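Local coordinates for protein alpha-L-arabinosidase (PDB 6D25) that probably removes alpha-L-arabinofuranosyl side groups from arabinoxylans by hydrolysis, including those on internal doubly substituted xylose units, as a trimeric GH51 enzyme, at residues 53-58 and 128-133. Residues are numbered along the deposited sequence; the frame is centred on the assembly and turned at random. Where two conformers were deposited one is given.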
ATOM      1  N   ALA A  53      23.892  12.373  -5.140  1.00 15.67           N
ATOM      2  CA  ALA A  53      23.432  13.595  -5.759  1.00 16.29           C
ATOM      3  C   ALA A  53      21.901  13.662  -5.742  1.00 16.34           C
ATOM      4  O   ALA A  53      21.242  13.254  -6.733  1.00 16.89           O
ATOM      5  CB  ALA A  53      23.972  13.684  -7.154  1.00 16.40           C
ATOM      6  N   GLU A  54      21.331  14.196  -4.658  1.00 15.59           N
ATOM      7  CA  GLU A  54      19.905  14.395  -4.550  1.00 15.49           C
ATOM      8  C   GLU A  54      19.514  15.627  -5.353  1.00 15.39           C
ATOM      9  O   GLU A  54      20.300  16.574  -5.481  1.00 15.97           O
ATOM     10  CB  GLU A  54      19.499  14.580  -3.082  1.00 15.98           C
ATOM     11  CG  GLU A  54      18.002  14.705  -2.819  1.00 16.61           C
ATOM     12  CD  GLU A  54      17.589  14.542  -1.364  1.00 16.99           C
ATOM     13  OE1 GLU A  54      18.501  14.467  -0.499  1.00 17.60           O
ATOM     14  OE2 GLU A  54      16.362  14.499  -1.073  1.00 17.28           O
ATOM     15  N   HIS A  55      18.240  15.649  -5.788  1.00 15.31           N
ATOM     16  CA  HIS A  55      17.661  16.883  -6.317  1.00 15.69           C
ATOM     17  C   HIS A  55      17.391  17.814  -5.146  1.00 15.86           C
ATOM     18  O   HIS A  55      16.343  17.697  -4.497  1.00 15.89           O
ATOM     19  CB  HIS A  55      16.400  16.604  -7.123  1.00 15.61           C
ATOM     20  CG  HIS A  55      16.689  16.067  -8.473  1.00 15.72           C
ATOM     21  ND1 HIS A  55      16.231  16.684  -9.584  1.00 16.12           N
ATOM     22  CD2 HIS A  55      17.475  15.050  -8.888  1.00 16.43           C
ATOM     23  CE1 HIS A  55      16.693  16.037 -10.653  1.00 16.53           C
ATOM     24  NE2 HIS A  55      17.463  15.037 -10.254  1.00 16.19           N
ATOM     25  N   LEU A  56      18.343  18.694  -4.880  1.00 15.77           N
ATOM     26  CA  LEU A  56      18.340  19.493  -3.658  1.00 16.02           C
ATOM     27  C   LEU A  56      19.166  20.757  -3.926  1.00 16.08           C
ATOM     28  O   LEU A  56      20.336  20.638  -4.292  1.00 15.70           O
ATOM     29  CB  LEU A  56      18.957  18.652  -2.528  1.00 15.92           C
ATOM     30  CG  LEU A  56      18.731  19.140  -1.098  1.00 16.33           C
ATOM     31  CD1 LEU A  56      19.080  18.042  -0.109  1.00 16.10           C
ATOM     32  CD2 LEU A  56      19.466  20.436  -0.764  1.00 16.84           C
ATOM     33  N   GLY A  57      18.566  21.925  -3.745  1.00 16.02           N
ATOM     34  CA  GLY A  57      19.282  23.184  -3.875  1.00 16.61           C
ATOM     35  C   GLY A  57      19.918  23.318  -5.249  1.00 16.58           C
ATOM     36  O   GLY A  57      19.227  23.139  -6.289  1.00 16.99           O
ATOM     37  N   THR A  58      21.225  23.558  -5.287  1.00 16.13           N
ATOM     38  CA  THR A  58      21.955  23.674  -6.523  1.00 16.07           C
ATOM     39  C   THR A  58      22.842  22.439  -6.741  1.00 16.33           C
ATOM     40  O   THR A  58      23.831  22.487  -7.507  1.00 16.69           O
ATOM     41  CB  THR A  58      22.728  24.996  -6.589  1.00 16.95           C
ATOM     42  OG1 THR A  58      23.613  25.021  -5.470  1.00 16.51           O
ATOM     43  CG2 THR A  58      21.829  26.212  -6.634  1.00 17.09           C
ATOM     44  N   VAL A 128      10.634  24.768  -3.783  1.00 22.32           N
ATOM     45  CA  VAL A 128      10.913  25.417  -5.075  1.00 22.21           C
ATOM     46  C   VAL A 128      10.505  24.479  -6.232  1.00 21.21           C
ATOM     47  O   VAL A 128      10.347  23.273  -6.085  1.00 20.70           O
ATOM     48  CB  VAL A 128      12.403  25.799  -5.177  1.00 22.56           C
ATOM     49  CG1 VAL A 128      12.791  26.835  -4.114  1.00 23.72           C
ATOM     50  CG2 VAL A 128      13.317  24.572  -5.126  1.00 22.17           C
ATOM     51  N   GLU A 129      10.441  25.038  -7.414  1.00 21.26           N
ATOM     52  CA  GLU A 129      10.097  24.322  -8.631  1.00 21.94           C
ATOM     53  C   GLU A 129      11.230  23.356  -9.027  1.00 20.72           C
ATOM     54  O   GLU A 129      12.397  23.694  -8.916  1.00 19.84           O
ATOM     55  CB  GLU A 129       9.799  25.315  -9.758  1.00 24.79           C
ATOM     56  CG  GLU A 129       8.456  25.945  -9.555  1.00 30.07           C
ATOM     57  CD  GLU A 129       8.239  27.258 -10.274  1.00 35.81           C
ATOM     58  OE1 GLU A 129       8.796  27.355 -11.444  1.00 41.29           O
ATOM     59  OE2 GLU A 129       7.568  28.172  -9.650  1.00 35.60           O
ATOM     60  N   GLU A 130      10.836  22.168  -9.464  1.00 18.83           N
ATOM     61  CA  GLU A 130      11.709  21.183 -10.059  1.00 17.78           C
ATOM     62  C   GLU A 130      11.302  21.028 -11.541  1.00 17.38           C
ATOM     63  O   GLU A 130      10.185  20.589 -11.829  1.00 16.94           O
ATOM     64  CB  GLU A 130      11.531  19.877  -9.274  1.00 17.64           C
ATOM     65  CG  GLU A 130      12.032  18.612  -9.969  1.00 17.37           C
ATOM     66  CD  GLU A 130      13.517  18.624 -10.276  1.00 17.58           C
ATOM     67  OE1 GLU A 130      14.310  18.757  -9.320  1.00 18.32           O
ATOM     68  OE2 GLU A 130      13.891  18.522 -11.497  1.00 18.14           O
ATOM     69  N   SER A 131      12.169  21.420 -12.463  1.00 17.23           N
ATOM     70  CA  SER A 131      11.865  21.450 -13.919  1.00 17.02           C
ATOM     71  C   SER A 131      11.835  20.035 -14.517  1.00 16.57           C
ATOM     72  O   SER A 131      11.288  19.824 -15.595  1.00 16.94           O
ATOM     73  CB  SER A 131      12.901  22.259 -14.643  1.00 17.40           C
ATOM     74  OG  SER A 131      14.137  21.577 -14.626  1.00 16.34           O
ATOM     75  N   ASN A 132      12.460  19.091 -13.846  1.00 15.95           N
ATOM     76  CA  ASN A 132      12.651  17.735 -14.364  1.00 16.08           C
ATOM     77  C   ASN A 132      13.473  17.719 -15.676  1.00 16.30           C
ATOM     78  O   ASN A 132      13.447  16.720 -16.411  1.00 16.03           O
ATOM     79  CB  ASN A 132      11.354  16.951 -14.502  1.00 16.29           C
ATOM     80  CG  ASN A 132      10.831  16.519 -13.145  1.00 15.97           C
ATOM     81  OD1 ASN A 132      11.546  15.842 -12.421  1.00 16.09           O
ATOM     82  ND2 ASN A 132       9.634  16.970 -12.770  1.00 16.19           N
ATOM     83  N   ARG A 133      14.276  18.757 -15.919  1.00 15.75           N
ATOM     84  CA  ARG A 133      15.105  18.755 -17.102  1.00 15.62           C
ATOM     85  C   ARG A 133      16.228  17.730 -16.953  1.00 15.30           C
ATOM     86  O   ARG A 133      16.714  17.199 -17.925  1.00 14.26           O
ATOM     87  CB  ARG A 133      15.657  20.158 -17.347  0.50 15.83           C
ATOM     88  CG  ARG A 133      16.467  20.291 -18.619  0.50 15.94           C
ATOM     89  CD  ARG A 133      15.706  20.007 -19.870  0.50 16.11           C
ATOM     90  NE  ARG A 133      16.573  19.907 -21.022  0.50 16.18           N
ATOM     91  CZ  ARG A 133      17.133  18.767 -21.452  0.50 15.82           C
ATOM     92  NH1 ARG A 133      17.022  17.660 -20.732  0.50 15.04           N
ATOM     93  NH2 ARG A 133      17.819  18.762 -22.594  0.50 15.89           N
TER
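His55 and Glu130 form a buried His-carboxylate hydrogen bond between the loop that follows strand 51-52, the first strand of the (beta/alpha)8 barrel characteristic of GH51 enzymes, and the small antiparallel hairpin of strands 120-122 and 128-130. Along the hairpin strand, Glu129 OE2 accepts a hydrogen bond from the backbone N of Arg176 of a second subunit. Glu130 instead points its CB at the barrel loop. With CG anti to the backbone N (chi1 163°) and the chain bent at chi2, its carboxylate reaches the edge of the imidazole, and His55 ND1 donates to Glu130 OE1 over 2.8 Å. The bond is nearly straight and lies in the ring plane, yet it meets the carboxylate from above, 49° out of its plane. Trp96 NE1 donates a hydrogen bond to His55 NE2 and, with the Phe101 ring stacked on the imidazole, probably helps to fix its rotation. Ser131 OG accepts from Arg133 N, closing an ST turn just past the strand. Within this turn Asn132 sends its side-chain ND2 to Pro118 O, while its backbone N helps Tyr61 OH hold the second carboxylate oxygen: Asn132 N reaches Glu130 OE2 from the anti side at 2.8 Å.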